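Local coordinates for protein enterochelin esterase (Salmonella enterica subsp. enterica serovar Typhimurium, PDB 3MGA) that probably hydrolyses the ester bonds of the ferric siderophore enterobactin, which would allow its iron to be released inside the bacterium, at residues 204-209 with 238-243; 199-204 with 280-285; 104-109 with 122-127; 92-97 with 384-389; 338-343 with 370-375. One frame throughout, in Å; residues are numbered along the deposited sequence.

Contact 1. Residues 204-209 with 238-243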
# COMPACT_ATOMS: atom_id res chain seq x y z
N LEU A 204 20.68 2.69 -6.58
CA LEU A 204 19.64 3.71 -6.54
C LEU A 204 18.31 2.97 -6.52
O LEU A 204 18.12 1.98 -7.24
CB LEU A 204 19.68 4.58 -7.79
CG LEU A 204 18.46 5.52 -7.97
CD1 LEU A 204 18.41 6.57 -6.84
CD2 LEU A 204 18.50 6.22 -9.32
N ALA A 205 17.39 3.47 -5.70
CA ALA A 205 16.06 2.89 -5.58
C ALA A 205 15.05 4.02 -5.68
O ALA A 205 15.09 4.96 -4.88
CB ALA A 205 15.91 2.15 -4.24
N ILE A 206 14.16 3.94 -6.66
CA ILE A 206 13.15 4.97 -6.83
C ILE A 206 11.81 4.51 -6.27
O ILE A 206 11.28 3.46 -6.65
CB ILE A 206 12.96 5.35 -8.29
CG1 ILE A 206 14.26 5.95 -8.85
CG2 ILE A 206 11.83 6.35 -8.44
CD1 ILE A 206 14.15 6.36 -10.31
N LEU A 207 11.25 5.31 -5.37
CA LEU A 207 9.96 5.01 -4.77
C LEU A 207 8.91 6.01 -5.21
O LEU A 207 9.02 7.21 -4.93
CB LEU A 207 10.04 4.93 -3.25
CG LEU A 207 10.63 3.66 -2.62
CD1 LEU A 207 12.06 3.40 -3.05
CD2 LEU A 207 10.55 3.77 -1.12
N LEU A 208 7.89 5.51 -5.89
CA LEU A 208 6.80 6.35 -6.35
C LEU A 208 5.89 6.62 -5.15
O LEU A 208 6.06 6.00 -4.10
CB LEU A 208 6.06 5.67 -7.50
CG LEU A 208 6.96 5.41 -8.72
CD1 LEU A 208 6.24 4.54 -9.75
CD2 LEU A 208 7.45 6.75 -9.35
N ASP A 209 4.95 7.55 -5.29
CA ASP A 209 4.10 7.96 -4.17
C ASP A 209 5.00 8.34 -2.99
O ASP A 209 4.75 7.98 -1.84
CB ASP A 209 3.08 6.87 -3.82
CG ASP A 209 1.96 6.78 -4.85
OD1 ASP A 209 1.41 7.83 -5.23
OD2 ASP A 209 1.59 5.66 -5.25
N LEU A 238 15.32 7.62 -3.60
CA LEU A 238 14.65 8.77 -4.21
C LEU A 238 13.13 8.64 -4.15
O LEU A 238 12.54 7.81 -4.84
CB LEU A 238 15.10 8.88 -5.65
CG LEU A 238 14.57 10.05 -6.46
CD1 LEU A 238 14.95 11.37 -5.79
CD2 LEU A 238 15.11 9.98 -7.87
N LEU A 239 12.48 9.45 -3.32
CA LEU A 239 11.02 9.42 -3.22
C LEU A 239 10.45 10.52 -4.07
O LEU A 239 10.79 11.69 -3.87
CB LEU A 239 10.55 9.54 -1.78
CG LEU A 239 10.69 8.30 -0.89
CD1 LEU A 239 12.09 7.74 -0.87
CD2 LEU A 239 10.24 8.68 0.52
N ILE A 240 9.58 10.16 -5.02
CA ILE A 240 9.00 11.16 -5.91
C ILE A 240 7.54 11.45 -5.57
O ILE A 240 6.72 10.55 -5.45
CB ILE A 240 9.10 10.74 -7.38
CG1 ILE A 240 10.53 10.32 -7.73
CG2 ILE A 240 8.64 11.88 -8.28
CD1 ILE A 240 10.67 9.87 -9.17
N ASP A 241 7.22 12.73 -5.43
CA ASP A 241 5.87 13.18 -5.11
C ASP A 241 5.01 13.01 -6.35
O ASP A 241 5.39 13.45 -7.44
CB ASP A 241 5.92 14.66 -4.72
CG ASP A 241 4.60 15.19 -4.20
OD1 ASP A 241 3.60 14.46 -4.16
OD2 ASP A 241 4.58 16.37 -3.80
N ALA A 242 3.86 12.34 -6.19
CA ALA A 242 2.92 12.15 -7.29
C ALA A 242 2.09 13.42 -7.50
O ALA A 242 1.33 13.51 -8.47
CB ALA A 242 1.99 10.96 -7.00
N ILE A 243 2.22 14.37 -6.57
CA ILE A 243 1.54 15.67 -6.61
C ILE A 243 0.09 15.60 -6.15
O ILE A 243 -0.26 16.10 -5.08
CB ILE A 243 1.60 16.35 -8.01
CG1 ILE A 243 3.04 16.50 -8.49
CG2 ILE A 243 0.92 17.71 -7.96
CD1 ILE A 243 3.17 17.23 -9.81
O HOH W 1 5.32 9.23 -7.47
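The D209 carboxylate brings OD1 to 3.6 Å from A242 CB; this same oxygen is held by a salt bridge to R248 and a bond from Q211. The other flat acid, D241, receives I243 N from above its carboxylate plane, forming an Asx turn just after its strand. Between the chains, three nearly straight bonds tie two parallel strands together. L238 N gives to A205 O at 3.0 Å. L207 N in turn gives to L238 O at 2.9 Å, and I240 N to L207 O. Past this ladder the strands diverge, and a water bridges D209 N to I240 O. Side chains leave the sheet on both faces. On one, I206 CG2 lies 3.8 Å from I240 CD1, and L238 packs beside them, covered by L266 of helix 256-273. On the other, L207 CB meets L239 CG at 4.2 Å, and L239 continues onto helix 210-216. Branched aliphatics suit strands buried between helix layers, whereas the acids fall where the chain turns. Parallel neighbours joined through intervening helices are a beta-alpha-beta crossover of the central sheet of the alpha/beta hydrolase fold.

Contact 2. Residues 199-204 with 280-285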
# COMPACT_ATOMS: atom_id res chain seq x y z
N PRO A 199 30.61 5.13 -2.84
CA PRO A 199 29.42 5.89 -3.24
C PRO A 199 28.94 5.57 -4.66
O PRO A 199 27.74 5.49 -4.89
CB PRO A 199 29.89 7.35 -3.18
CG PRO A 199 31.11 7.36 -2.35
CD PRO A 199 31.73 6.00 -2.45
N GLU A 200 29.88 5.37 -5.58
CA GLU A 200 29.54 5.08 -6.98
C GLU A 200 29.02 3.65 -7.19
O GLU A 200 28.55 3.32 -8.27
CB GLU A 200 30.73 5.35 -7.93
CG GLU A 200 31.14 6.83 -8.09
CD GLU A 200 31.83 7.42 -6.86
OE1 GLU A 200 32.24 6.65 -5.96
OE2 GLU A 200 31.99 8.67 -6.82
N GLU A 201 29.11 2.81 -6.16
CA GLU A 201 28.60 1.43 -6.23
C GLU A 201 27.21 1.33 -5.60
O GLU A 201 26.47 0.38 -5.86
CB GLU A 201 29.57 0.46 -5.54
CG GLU A 201 30.97 0.43 -6.17
CD GLU A 201 30.97 -0.12 -7.60
OE1 GLU A 201 30.05 -0.87 -7.97
OE2 GLU A 201 31.93 0.18 -8.34
N ARG A 202 26.85 2.31 -4.78
CA ARG A 202 25.54 2.33 -4.13
C ARG A 202 24.41 2.17 -5.13
O ARG A 202 24.37 2.88 -6.13
CB ARG A 202 25.27 3.68 -3.51
CG ARG A 202 26.11 4.15 -2.36
CD ARG A 202 25.82 5.63 -2.32
NE ARG A 202 26.21 6.34 -1.12
CZ ARG A 202 26.19 7.66 -1.02
NH1 ARG A 202 25.85 8.40 -2.07
NH2 ARG A 202 26.55 8.24 0.11
N PRO A 203 23.48 1.26 -4.86
CA PRO A 203 22.34 1.14 -5.74
C PRO A 203 21.35 2.28 -5.51
O PRO A 203 21.22 2.78 -4.38
CB PRO A 203 21.70 -0.17 -5.30
CG PRO A 203 22.07 -0.30 -3.87
CD PRO A 203 23.45 0.24 -3.79
N LEU A 204 20.68 2.69 -6.58
CA LEU A 204 19.64 3.71 -6.54
C LEU A 204 18.31 2.97 -6.52
O LEU A 204 18.12 1.98 -7.24
CB LEU A 204 19.68 4.58 -7.79
CG LEU A 204 18.46 5.52 -7.97
CD1 LEU A 204 18.41 6.57 -6.84
CD2 LEU A 204 18.50 6.22 -9.32
N ALA A 280 22.13 -1.12 -14.29
CA ALA A 280 20.69 -1.34 -14.25
C ALA A 280 20.29 -2.51 -13.33
O ALA A 280 19.22 -2.51 -12.75
CB ALA A 280 20.16 -1.58 -15.66
N GLY A 281 21.19 -3.50 -13.20
CA GLY A 281 20.95 -4.68 -12.37
C GLY A 281 20.64 -4.46 -10.90
O GLY A 281 20.13 -5.36 -10.25
N ARG A 282 20.99 -3.30 -10.37
CA ARG A 282 20.67 -2.99 -8.97
C ARG A 282 19.92 -1.68 -8.82
O ARG A 282 19.87 -1.11 -7.74
CB ARG A 282 21.92 -2.97 -8.08
CG ARG A 282 23.05 -2.08 -8.53
CD ARG A 282 24.06 -1.99 -7.42
NE ARG A 282 25.38 -1.59 -7.85
CZ ARG A 282 26.41 -2.42 -8.04
NH1 ARG A 282 26.28 -3.73 -7.82
NH2 ARG A 282 27.58 -1.94 -8.44
N THR A 283 19.32 -1.22 -9.92
CA THR A 283 18.56 -0.00 -9.94
C THR A 283 17.10 -0.38 -9.78
O THR A 283 16.51 -1.05 -10.65
CB THR A 283 18.81 0.78 -11.22
OG1 THR A 283 20.21 1.08 -11.33
CG2 THR A 283 18.02 2.08 -11.22
N VAL A 284 16.51 0.06 -8.68
CA VAL A 284 15.14 -0.27 -8.38
C VAL A 284 14.13 0.83 -8.65
O VAL A 284 14.40 2.01 -8.49
CB VAL A 284 14.99 -0.67 -6.90
CG1 VAL A 284 13.48 -0.77 -6.50
CG2 VAL A 284 15.73 -1.97 -6.62
N VAL A 285 12.96 0.39 -9.10
CA VAL A 285 11.83 1.25 -9.28
C VAL A 285 10.75 0.47 -8.52
O VAL A 285 10.46 -0.69 -8.83
CB VAL A 285 11.50 1.50 -10.74
CG1 VAL A 285 10.22 2.28 -10.85
CG2 VAL A 285 12.66 2.28 -11.41
O HOH W 2 21.81 2.12 -9.03
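R282 lays the aliphatic part of its side chain against the ring of P203: R282 CD comes within 3.7 Å of P203 CB, and CB and CG are only slightly farther from the same atom. Its CG stands between the backbone N and the carbonyl carbon (chi1 54°), and from there the chain runs extended to NE. R282 NE comes 3.0 Å from E201 O, and beyond it R282 NH2 meets E201 OE1 in a salt bridge at 2.7 Å. That oxygen approaches the edge of the guanidinium, near its plane, although the carboxylate itself is turned 70° away from that plane. Arginine suits this place because its methylenes can lie on a proline while its tip meets an acid at the surface. P203 CB also sits 3.2 Å from R282 O, a carbonyl that accepts from W400. Deeper in, pairing becomes backbone: V284 N donates to L204 O at 2.9 Å. A water accepts from L204 N and donates to T283 OG1, a hydroxyl also bonded to R305. The contact therefore opens the parallel pairing of strands 204-207 and 284-288. L204 packs on L267 of helix 256-273 and on V236 of strand 236-240, while V284 rests on L396 and L399 of helix 385-399.

Contact 3. Residues 104-109 with 122-127; sequences DVFAAF and EGWRQL
F106 and W124 form a T-shaped aromatic pair, the edge of the phenyl ring pointing at the face of the indole. The ring planes stand 65° apart, and F106 CZ lies 3.5 Å above the indole plane, over its centre, with W124 CE2 its nearest atom. Apolar packing flanks this pair. F106 CE2 touches L127 CD1 at 3.4 Å, and V105 and L127 reach toward each other tip to tip, V105 CG2 being 3.7 Å from L127 CD2. Backbone is met as well: F106 CE1 rests 3.8 Å from G123 CA, while V105 CG1 approaches G123 O to 3.2 Å. Glycine suits this turn of the helix, since a phenyl ring occupies the direction in which a CB would point. Valine and phenylalanine suit a loop without regular structure here, where they bury apolar surface against the helix. Both rings extend the cluster, W124 edge-to-face with Y56 and F106 edge-to-face with W54, and W124 and L127 also pack on I98. This is a loop folded over a helix that lies on strands 52-57 and 92-100 of the N-terminal enterochelin esterase domain, whose family belongs to the E-set clan of beta-sandwich domains.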
# COMPACT_ATOMS: atom_id res chain seq x y z
N ASP A 104 -29.45 7.11 4.83
CA ASP A 104 -29.99 7.18 3.47
C ASP A 104 -28.91 7.10 2.39
O ASP A 104 -29.05 7.71 1.32
CB ASP A 104 -30.82 8.46 3.28
CG ASP A 104 -30.00 9.75 3.46
OD1 ASP A 104 -28.83 9.67 3.91
OD2 ASP A 104 -30.53 10.84 3.15
N VAL A 105 -27.83 6.36 2.65
CA VAL A 105 -26.74 6.24 1.69
C VAL A 105 -26.84 4.93 0.92
O VAL A 105 -26.97 4.92 -0.30
CB VAL A 105 -25.35 6.33 2.36
CG1 VAL A 105 -24.25 6.18 1.33
CG2 VAL A 105 -25.20 7.65 3.10
N PHE A 106 -26.79 3.82 1.65
CA PHE A 106 -26.88 2.51 1.02
C PHE A 106 -28.31 2.01 0.91
O PHE A 106 -29.19 2.39 1.70
CB PHE A 106 -26.06 1.47 1.79
CG PHE A 106 -24.58 1.77 1.83
CD1 PHE A 106 -23.79 1.54 0.71
CD2 PHE A 106 -23.98 2.23 2.99
CE1 PHE A 106 -22.43 1.79 0.74
CE2 PHE A 106 -22.62 2.48 3.03
CZ PHE A 106 -21.84 2.26 1.90
N ALA A 107 -28.55 1.16 -0.08
CA ALA A 107 -29.86 0.57 -0.29
C ALA A 107 -29.90 -0.73 0.49
O ALA A 107 -28.91 -1.13 1.10
CB ALA A 107 -30.09 0.32 -1.77
N ALA A 108 -31.06 -1.39 0.47
CA ALA A 108 -31.22 -2.66 1.18
C ALA A 108 -30.51 -3.77 0.41
O ALA A 108 -30.33 -3.69 -0.80
CB ALA A 108 -32.70 -2.99 1.35
N PHE A 109 -30.10 -4.81 1.14
CA PHE A 109 -29.44 -5.96 0.53
C PHE A 109 -30.00 -7.23 1.15
O PHE A 109 -30.02 -7.37 2.38
CB PHE A 109 -27.92 -5.91 0.74
CG PHE A 109 -27.27 -4.68 0.18
CD1 PHE A 109 -27.01 -4.57 -1.18
CD2 PHE A 109 -26.88 -3.64 1.02
CE1 PHE A 109 -26.40 -3.44 -1.69
CE2 PHE A 109 -26.26 -2.51 0.51
CZ PHE A 109 -26.02 -2.41 -0.85
N GLU A 122 -19.48 4.31 -4.69
CA GLU A 122 -20.29 5.53 -4.70
C GLU A 122 -20.80 5.78 -3.29
O GLU A 122 -20.57 6.84 -2.73
CB GLU A 122 -21.45 5.39 -5.69
CG GLU A 122 -22.32 6.64 -5.86
CD GLU A 122 -21.58 7.83 -6.46
OE1 GLU A 122 -22.26 8.82 -6.83
OE2 GLU A 122 -20.34 7.79 -6.59
N GLY A 123 -21.46 4.79 -2.71
CA GLY A 123 -21.99 4.90 -1.35
C GLY A 123 -20.91 5.28 -0.35
O GLY A 123 -21.13 6.14 0.51
N TRP A 124 -19.74 4.65 -0.46
CA TRP A 124 -18.63 4.94 0.45
C TRP A 124 -18.01 6.31 0.25
O TRP A 124 -17.49 6.89 1.20
CB TRP A 124 -17.52 3.87 0.36
CG TRP A 124 -17.93 2.55 0.90
CD1 TRP A 124 -18.12 1.40 0.20
CD2 TRP A 124 -18.26 2.26 2.26
NE1 TRP A 124 -18.51 0.39 1.05
CE2 TRP A 124 -18.60 0.89 2.32
CE3 TRP A 124 -18.27 3.01 3.44
CZ2 TRP A 124 -18.96 0.26 3.51
CZ3 TRP A 124 -18.63 2.39 4.62
CH2 TRP A 124 -18.98 1.02 4.65
N ARG A 125 -18.05 6.84 -0.98
CA ARG A 125 -17.50 8.17 -1.24
C ARG A 125 -18.24 9.25 -0.43
O ARG A 125 -17.67 10.31 -0.15
CB ARG A 125 -17.53 8.53 -2.73
CG ARG A 125 -16.57 7.73 -3.61
CD ARG A 125 -16.53 8.29 -5.03
NE ARG A 125 -15.61 7.56 -5.90
CZ ARG A 125 -15.94 6.54 -6.70
NH1 ARG A 125 -17.19 6.10 -6.76
NH2 ARG A 125 -15.00 5.96 -7.44
N GLN A 126 -19.49 8.98 -0.08
CA GLN A 126 -20.30 9.92 0.71
C GLN A 126 -20.10 9.77 2.23
O GLN A 126 -20.40 10.69 2.98
CB GLN A 126 -21.79 9.84 0.34
CG GLN A 126 -22.21 10.69 -0.89
CD GLN A 126 -21.47 10.34 -2.18
OE1 GLN A 126 -20.84 9.30 -2.29
NE2 GLN A 126 -21.57 11.23 -3.17
N LEU A 127 -19.60 8.62 2.67
CA LEU A 127 -19.39 8.39 4.11
C LEU A 127 -17.93 8.53 4.58
O LEU A 127 -17.68 9.19 5.59
CB LEU A 127 -19.93 7.01 4.50
CG LEU A 127 -21.44 6.83 4.34
CD1 LEU A 127 -21.85 5.40 4.60
CD2 LEU A 127 -22.19 7.79 5.27

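Contact 4. Residues 92-97 with 384-389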
# COMPACT_ATOMS: atom_id res chain seq x y z
N ARG A 92 -3.40 -8.88 8.09
CA ARG A 92 -3.02 -7.57 8.58
C ARG A 92 -3.71 -6.55 7.69
O ARG A 92 -3.80 -6.74 6.48
CB ARG A 92 -1.51 -7.41 8.54
CG ARG A 92 -0.96 -6.00 8.77
CD ARG A 92 0.48 -6.11 9.34
NE ARG A 92 1.31 -6.95 8.50
CZ ARG A 92 2.40 -7.60 8.89
NH1 ARG A 92 2.82 -7.57 10.15
NH2 ARG A 92 3.06 -8.32 8.00
N GLY A 93 -4.23 -5.49 8.29
CA GLY A 93 -4.90 -4.47 7.51
C GLY A 93 -5.35 -3.26 8.28
O GLY A 93 -5.39 -3.26 9.51
N SER A 94 -5.71 -2.21 7.54
CA SER A 94 -6.17 -0.96 8.09
C SER A 94 -7.67 -1.00 8.25
O SER A 94 -8.36 -1.78 7.57
CB SER A 94 -5.84 0.19 7.15
OG SER A 94 -4.47 0.24 6.84
N TYR A 95 -8.18 -0.15 9.13
CA TYR A 95 -9.62 -0.05 9.31
C TYR A 95 -9.93 1.32 9.90
O TYR A 95 -9.04 2.01 10.39
CB TYR A 95 -10.17 -1.16 10.21
CG TYR A 95 -9.78 -1.03 11.66
CD1 TYR A 95 -8.55 -1.49 12.12
CD2 TYR A 95 -10.65 -0.46 12.58
CE1 TYR A 95 -8.20 -1.36 13.46
CE2 TYR A 95 -10.30 -0.33 13.92
CZ TYR A 95 -9.08 -0.78 14.35
OH TYR A 95 -8.74 -0.65 15.68
N CYS A 96 -11.20 1.69 9.83
CA CYS A 96 -11.66 2.95 10.37
C CYS A 96 -13.15 2.81 10.62
O CYS A 96 -13.77 1.91 10.05
CB CYS A 96 -11.35 4.12 9.41
SG CYS A 96 -12.09 3.99 7.74
N PHE A 97 -13.71 3.63 11.49
CA PHE A 97 -15.14 3.57 11.74
C PHE A 97 -15.77 4.82 11.16
O PHE A 97 -15.10 5.84 10.99
CB PHE A 97 -15.49 3.47 13.23
CG PHE A 97 -14.72 2.42 13.98
CD1 PHE A 97 -14.57 1.14 13.48
CD2 PHE A 97 -14.21 2.70 15.25
CE1 PHE A 97 -13.87 0.17 14.19
CE2 PHE A 97 -13.52 1.74 15.97
CZ PHE A 97 -13.35 0.47 15.44
N ASP A 384 -3.76 -2.27 0.65
CA ASP A 384 -3.54 -1.62 1.92
C ASP A 384 -2.08 -1.23 2.17
O ASP A 384 -1.20 -2.08 2.15
CB ASP A 384 -4.02 -2.66 2.95
CG ASP A 384 -4.27 -2.11 4.33
OD1 ASP A 384 -3.61 -1.14 4.77
OD2 ASP A 384 -5.13 -2.70 4.99
N ALA A 385 -1.82 0.06 2.42
CA ALA A 385 -0.43 0.54 2.68
C ALA A 385 0.21 -0.05 3.97
O ALA A 385 1.42 -0.06 4.10
CB ALA A 385 -0.38 2.06 2.70
N LEU A 386 -0.60 -0.51 4.91
CA LEU A 386 -0.06 -1.13 6.11
C LEU A 386 0.68 -2.41 5.71
O LEU A 386 1.73 -2.73 6.27
CB LEU A 386 -1.16 -1.44 7.11
CG LEU A 386 -0.74 -2.08 8.43
CD1 LEU A 386 0.03 -1.09 9.26
CD2 LEU A 386 -1.96 -2.57 9.18
N CYS A 387 0.15 -3.14 4.74
CA CYS A 387 0.79 -4.36 4.25
C CYS A 387 1.93 -4.02 3.32
O CYS A 387 3.02 -4.61 3.41
CB CYS A 387 -0.20 -5.26 3.49
SG CYS A 387 -1.64 -5.81 4.43
N TRP A 388 1.69 -3.06 2.42
CA TRP A 388 2.72 -2.68 1.45
C TRP A 388 4.01 -2.23 2.12
O TRP A 388 5.08 -2.50 1.61
CB TRP A 388 2.29 -1.57 0.48
CG TRP A 388 1.03 -1.80 -0.29
CD1 TRP A 388 0.56 -2.98 -0.77
CD2 TRP A 388 0.17 -0.78 -0.82
NE1 TRP A 388 -0.60 -2.77 -1.49
CE2 TRP A 388 -0.85 -1.43 -1.55
CE3 TRP A 388 0.14 0.62 -0.72
CZ2 TRP A 388 -1.89 -0.73 -2.16
CZ3 TRP A 388 -0.91 1.31 -1.33
CH2 TRP A 388 -1.90 0.64 -2.04
N ARG A 389 3.91 -1.53 3.25
CA ARG A 389 5.14 -1.04 3.90
C ARG A 389 6.13 -2.17 4.15
O ARG A 389 7.33 -1.98 4.00
CB ARG A 389 4.85 -0.30 5.21
CG ARG A 389 4.65 -1.20 6.43
CD ARG A 389 4.37 -0.39 7.66
NE ARG A 389 4.37 -1.21 8.86
CZ ARG A 389 4.25 -0.72 10.10
NH1 ARG A 389 4.26 -1.54 11.14
NH2 ARG A 389 4.12 0.58 10.29
O HOH W 3 -5.13 -5.63 4.43
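The N-cap of helix 385-399 joins the two domains here: D384 closes the helix start and at the same time grips S94 on strand 92-100 of the N-terminal domain. Its CG, anti to the backbone N (chi1 -164°), is carried toward the strand, and both oxygens bond there. D384 OD2 accepts S94 N at 2.7 Å through its syn lone pair, and D384 OD1 takes S94 OG at 2.6 Å from the syn side. D384 OD1 also accepts L386 N at 3.1 Å, the capping bond, on the anti side and well out of the carboxylate plane. A water donating to OD2 and to R92 O adds a further link. These donors and the helix N-terminus would probably stabilise a negative charge on D384. Serine adds a hydroxyl donor to its backbone N-H, meeting one acid twice; at G93 a CB would sit tightly against D384 OD2. Beside this polar grip, L386 CD2 packs 3.6 Å from R92 CG, the side chains crossing at about a right angle, and C387 SG lies 3.1 Å from R92 O. R92 turns its tip to P158 O. Around the contact, L386 also touches W141 and A151 on strands 140-142 and 148-153, whereas A385 and R389 face helix 210-216.

Contact 5. Residues 338-343 with 370-375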
# COMPACT_ATOMS: atom_id res chain seq x y z
N LEU A 338 7.12 -5.49 -25.83
CA LEU A 338 7.91 -5.39 -24.60
C LEU A 338 8.25 -6.79 -24.09
O LEU A 338 7.54 -7.76 -24.40
CB LEU A 338 7.12 -4.63 -23.54
CG LEU A 338 6.69 -3.21 -23.92
CD1 LEU A 338 5.82 -2.60 -22.82
CD2 LEU A 338 7.90 -2.33 -24.20
N CYS A 339 9.33 -6.90 -23.33
CA CYS A 339 9.76 -8.19 -22.78
C CYS A 339 10.71 -7.99 -21.60
O CYS A 339 11.65 -7.20 -21.69
CB CYS A 339 10.43 -9.05 -23.85
SG CYS A 339 11.95 -8.34 -24.53
N ALA A 340 10.46 -8.71 -20.51
CA ALA A 340 11.31 -8.62 -19.33
C ALA A 340 12.54 -9.49 -19.54
O ALA A 340 12.51 -10.69 -19.27
CB ALA A 340 10.55 -9.08 -18.10
N ARG A 341 13.62 -8.87 -20.03
CA ARG A 341 14.87 -9.59 -20.28
C ARG A 341 15.99 -9.01 -19.43
O ARG A 341 16.43 -7.88 -19.65
CB ARG A 341 15.21 -9.52 -21.77
CG ARG A 341 16.46 -10.31 -22.17
CD ARG A 341 16.61 -10.36 -23.68
NE ARG A 341 15.49 -11.05 -24.32
CZ ARG A 341 15.34 -11.18 -25.64
NH1 ARG A 341 14.28 -11.83 -26.12
NH2 ARG A 341 16.24 -10.68 -26.47
N GLY A 342 16.45 -9.80 -18.47
CA GLY A 342 17.51 -9.38 -17.56
C GLY A 342 16.95 -8.67 -16.33
O GLY A 342 17.70 -8.30 -15.43
N LEU A 343 15.63 -8.49 -16.30
CA LEU A 343 14.97 -7.83 -15.19
C LEU A 343 14.74 -8.77 -14.02
O LEU A 343 14.54 -9.96 -14.21
CB LEU A 343 13.60 -7.28 -15.60
CG LEU A 343 13.49 -6.22 -16.70
CD1 LEU A 343 12.02 -5.86 -16.91
CD2 LEU A 343 14.30 -4.99 -16.34
N SER A 370 12.19 -17.97 -18.96
CA SER A 370 13.49 -18.24 -18.36
C SER A 370 14.42 -17.02 -18.36
O SER A 370 15.33 -16.93 -17.54
CB SER A 370 14.15 -19.38 -19.11
OG SER A 370 13.31 -20.53 -19.16
N GLN A 371 14.16 -16.08 -19.27
CA GLN A 371 15.03 -14.91 -19.45
C GLN A 371 14.94 -13.80 -18.40
O GLN A 371 15.42 -12.69 -18.63
CB GLN A 371 14.84 -14.34 -20.87
CG GLN A 371 15.38 -15.25 -22.00
CD GLN A 371 14.72 -16.63 -22.05
OE1 GLN A 371 13.59 -16.81 -21.61
NE2 GLN A 371 15.43 -17.60 -22.61
N GLN A 372 14.33 -14.09 -17.25
CA GLN A 372 14.22 -13.10 -16.18
C GLN A 372 13.91 -13.77 -14.84
O GLN A 372 13.37 -14.88 -14.79
CB GLN A 372 13.17 -12.04 -16.51
CG GLN A 372 11.71 -12.49 -16.40
CD GLN A 372 11.35 -13.62 -17.34
OE1 GLN A 372 10.56 -14.50 -16.99
NE2 GLN A 372 11.91 -13.60 -18.55
N SER A 373 14.27 -13.08 -13.76
CA SER A 373 14.04 -13.57 -12.40
C SER A 373 12.79 -12.90 -11.83
O SER A 373 12.79 -11.69 -11.62
CB SER A 373 15.26 -13.25 -11.54
OG SER A 373 16.45 -13.74 -12.15
N ILE A 374 11.74 -13.68 -11.60
CA ILE A 374 10.47 -13.17 -11.08
C ILE A 374 10.17 -13.74 -9.70
O ILE A 374 10.26 -14.95 -9.50
CB ILE A 374 9.28 -13.59 -11.98
CG1 ILE A 374 9.56 -13.32 -13.45
CG2 ILE A 374 8.00 -12.87 -11.53
CD1 ILE A 374 9.68 -11.86 -13.80
N PHE A 375 9.82 -12.88 -8.75
CA PHE A 375 9.49 -13.30 -7.39
C PHE A 375 8.01 -13.07 -7.12
O PHE A 375 7.59 -11.94 -6.93
CB PHE A 375 10.28 -12.51 -6.37
CG PHE A 375 11.76 -12.65 -6.50
CD1 PHE A 375 12.48 -11.78 -7.31
CD2 PHE A 375 12.45 -13.63 -5.80
CE1 PHE A 375 13.85 -11.90 -7.43
CE2 PHE A 375 13.81 -13.75 -5.91
CZ PHE A 375 14.52 -12.90 -6.73
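Q372 is folded against the loop before strand 344-350, and its side chain spends most of its length around A340. Two carbonyl oxygens are close to Q372 CB, A340 O at 3.1 Å and L343 O at 3.4 Å. Q372 CG, set between the backbone N and the carbonyl carbon (chi1 73°), comes 4.0 Å from A340 CB. The chain then bends at chi2, keeping CD near A340 O, and Q372 NE2 donates to A340 O at 3.1 Å. The bond runs close to the direction of the carbonyl, but the acceptor is tilted 27° from the amide plane, and the N-H is bent to 140°. NE2 also bonds to T369 OG1, so the amide ties the loop to the residues preceding its own strand. Glutamine suits the place, being flexible enough to curl back and polar enough to meet a loop carbonyl.

Two backbone bonds complete the join. G342 N donates to Q371 O at 3.1 Å, and S373 N to L343 O at 3.2 Å. A regular parallel ladder carried back from S373 would use L343 N for Q371 O; G342 supplies the bond instead, so the pairing begins irregularly. The backbone angles of G342 favour glycine, although this turn is poorly ordered. A340, by contrast, is buried, packing on L300 and I345. The arrangement is the irregular start of a parallel strand pair, 344-350 with 373-379, at the edge of the alpha/beta hydrolase sheet.

Overall arrangement
Contacts 1, 2 and 5 all belong to the central sheet of the esterase domain. Contact 1 is fully buried, with regular pairing and aliphatic side chains; contact 2 shares L204 with it, and strand 204-207 thus pairs on both edges, though contact 2 runs out to a surface ion pair. Contact 5, 23 Å from contact 1 between centres, lies at the sheet's outermost strand, where backbone bonds and a glutamine amide carry more of the contact than aliphatic packing. Contact 3 belongs to the other domain, on the opposite side of the chain's centre, and relies on aromatic packing. Only contact 4 spans both domains; near the centre of the molecule, it uses a buried acid and its hydrogen bonds.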